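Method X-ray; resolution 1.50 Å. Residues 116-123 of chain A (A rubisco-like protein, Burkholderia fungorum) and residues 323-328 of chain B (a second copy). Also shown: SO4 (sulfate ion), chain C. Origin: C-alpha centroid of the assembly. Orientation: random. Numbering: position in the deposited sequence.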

# COMPACT_ATOMS: atom_id res chain seq x y z
N GLY A 116 -5.30 4.11 7.76
CA GLY A 116 -6.64 3.74 7.34
C GLY A 116 -7.54 4.79 6.72
O GLY A 116 -7.13 5.53 5.82
N ASN A 117 -8.79 4.83 7.20
CA ASN A 117 -9.83 5.70 6.65
C ASN A 117 -9.62 7.18 6.96
O ASN A 117 -10.36 8.02 6.46
CB ASN A 117 -11.22 5.27 7.16
CG ASN A 117 -11.91 4.22 6.28
OD1 ASN A 117 -11.36 3.75 5.27
ND2 ASN A 117 -13.14 3.86 6.66
N LEU A 118 -8.62 7.52 7.78
CA LEU A 118 -8.38 8.93 8.12
C LEU A 118 -8.22 9.79 6.88
O LEU A 118 -8.60 10.96 6.86
CB LEU A 118 -7.14 9.09 8.98
CG LEU A 118 -7.23 8.64 10.43
CD1 LEU A 118 -5.87 8.80 11.10
CD2 LEU A 118 -8.29 9.47 11.14
N TYR A 119 -7.62 9.21 5.84
CA TYR A 119 -7.34 9.96 4.63
C TYR A 119 -8.61 10.38 3.90
O TYR A 119 -8.58 11.31 3.10
CB TYR A 119 -6.44 9.16 3.69
CG TYR A 119 -5.11 8.84 4.33
CD1 TYR A 119 -4.18 9.84 4.58
CD2 TYR A 119 -4.82 7.56 4.74
CE1 TYR A 119 -2.98 9.56 5.20
CE2 TYR A 119 -3.62 7.26 5.34
CZ TYR A 119 -2.71 8.27 5.57
OH TYR A 119 -1.52 7.97 6.17
N ASP A 120 -9.71 9.70 4.18
CA ASP A 120 -10.96 9.92 3.44
C ASP A 120 -11.94 10.86 4.13
O ASP A 120 -13.02 11.12 3.60
CB ASP A 120 -11.68 8.59 3.21
CG ASP A 120 -10.88 7.63 2.35
OD1 ASP A 120 -10.54 8.01 1.21
OD2 ASP A 120 -10.63 6.50 2.82
N LEU A 121 -11.60 11.33 5.33
CA LEU A 121 -12.56 12.10 6.12
C LEU A 121 -13.11 13.30 5.36
O LEU A 121 -12.36 14.05 4.74
CB LEU A 121 -11.93 12.57 7.44
CG LEU A 121 -11.52 11.48 8.44
CD1 LEU A 121 -10.83 12.12 9.62
CD2 LEU A 121 -12.72 10.69 8.91
N GLY A 122 -14.43 13.47 5.43
CA GLY A 122 -15.06 14.60 4.77
C GLY A 122 -14.63 15.92 5.37
O GLY A 122 -14.74 16.96 4.72
N GLU A 123 -14.12 15.88 6.60
CA GLU A 123 -13.70 17.10 7.30
C GLU A 123 -12.40 17.69 6.78
O GLU A 123 -12.12 18.87 7.01
CB GLU A 123 -13.56 16.84 8.80
CG GLU A 123 -14.86 16.64 9.53
CD GLU A 123 -15.34 15.21 9.52
OE1 GLU A 123 -14.72 14.36 8.83
OE2 GLU A 123 -16.36 14.92 10.19
N GLY B 323 -22.25 10.76 0.39
CA GLY B 323 -21.62 10.22 1.58
C GLY B 323 -20.98 11.27 2.46
O GLY B 323 -21.01 12.47 2.14
N LYS B 324 -20.39 10.83 3.56
CA LYS B 324 -19.72 11.73 4.50
C LYS B 324 -18.21 11.79 4.26
O LYS B 324 -17.52 12.60 4.87
CB LYS B 324 -20.02 11.32 5.94
CG LYS B 324 -21.52 11.34 6.26
CD LYS B 324 -21.81 10.94 7.70
CE LYS B 324 -23.31 10.95 7.95
NZ LYS B 324 -23.64 10.76 9.40
N PHE B 325 -17.71 10.94 3.36
CA PHE B 325 -16.30 10.96 2.98
C PHE B 325 -16.01 12.04 1.93
O PHE B 325 -16.93 12.74 1.47
CB PHE B 325 -15.89 9.59 2.41
CG PHE B 325 -15.79 8.47 3.42
CD1 PHE B 325 -15.02 8.61 4.57
CD2 PHE B 325 -16.42 7.26 3.19
CE1 PHE B 325 -14.90 7.56 5.49
CE2 PHE B 325 -16.31 6.21 4.10
CZ PHE B 325 -15.54 6.37 5.25
N ALA B 326 -14.76 12.16 1.52
CA ALA B 326 -14.34 13.18 0.56
C ALA B 326 -14.68 12.85 -0.90
O ALA B 326 -14.72 13.75 -1.74
CB ALA B 326 -12.84 13.43 0.68
N GLN B 327 -14.92 11.58 -1.20
CA GLN B 327 -15.11 11.17 -2.59
C GLN B 327 -16.35 11.77 -3.25
O GLN B 327 -17.40 11.88 -2.62
CB GLN B 327 -15.16 9.65 -2.71
CG GLN B 327 -13.80 8.98 -2.57
CD GLN B 327 -13.29 8.95 -1.15
OE1 GLN B 327 -14.07 8.89 -0.20
NE2 GLN B 327 -11.98 9.01 -0.99
N SER B 328 -16.22 12.13 -4.52
CA SER B 328 -17.34 12.67 -5.30
C SER B 328 -18.32 11.57 -5.71
O SER B 328 -17.95 10.39 -5.80
CB SER B 328 -16.83 13.36 -6.57
OG SER B 328 -16.27 12.41 -7.46
S SO4 C . -23.41 7.07 8.90
O1 SO4 C . -23.73 5.93 9.76
O2 SO4 C . -24.60 7.47 8.15
O3 SO4 C . -22.36 6.69 7.96
O4 SO4 C . -22.94 8.18 9.72

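The two stretches bury 308 Å² between them, both sides summed, and Asp120(A) and Phe325(B) supply the largest shares of it. On chain A, residues 117-120 form a short 3-10 segment, in which Asp120(A) N donates to Asn117(A) O at 2.9 Å. The chain then runs on through Leu121(A) and Gly122(A) without regular structure, and it is from Asp120(A) to Gly122(A) that it passes the irregular chain B stretch. The CA atoms come nearest at Gly122(A) and Phe325(B), 4.2 Å apart.

Two hydrogen bonds join the stretches, and both end on Asp120(A). Through its backbone, Asp120(A) O accepts from Ala326(B) N at 2.9 Å, with an N-H...O angle of 141°. Through its side chain, which leaves CA toward chain B with chi1 in the m well, Asp120(A) OD1 accepts from Gln327(B) NE2 at 2.8 Å and 146°. A carboxylate oxygen is a strong acceptor for an amide NH, and the end of the Gln327(B) side chain comes nearer to chain A than its sideways CA-to-CB bond would suggest. Gln327(B) OE1 is satisfied elsewhere in the structure. One residue of chain A thus holds two successive residues of chain B, one by main chain and one by side chain.

The close backbone approach depends on a glycine. Gly122(A) CA lies 3.2 Å from Lys324(B) O in a CA-H...O contact, with an angle of 131° at the hydrogen. A CB placed ideally on Gly122(A) would fall 2.1 Å from Lys324(B) O, a clear clash, so the absence of a side chain is what admits the carbonyl.

Van der Waals packing centres on the ring of Phe325(B). Asp120(A) CB lies 3.6 Å from Phe325(B) CD1, setting the aliphatic part of the acid against the aromatic carbons, while Asp120(A) O sits at the ring edge, near its plane. Farther round the ring, Asn117(A) ND2 approaches Phe325(B) CZ obliquely at 3.7 Å; its CA-to-CB bond points sideways, but the end of the side chain swings nearer. Ala326(B) CB lies 3.7 Å from Asp120(A) O and, more loosely, 4.1 Å from Leu121(A) O. The CA-to-CB bond of Leu121(A) points away, and its side chain comes no nearer than 5.1 Å to chain B's stretch.

The Lys324(B) side chain, extended beyond chi1, leads away from chain A, and its NZ donates a hydrogen bond to sulfate O4 at 2.7 Å, pairing the ammonium with an anion that probably came from the crystallisation liquor.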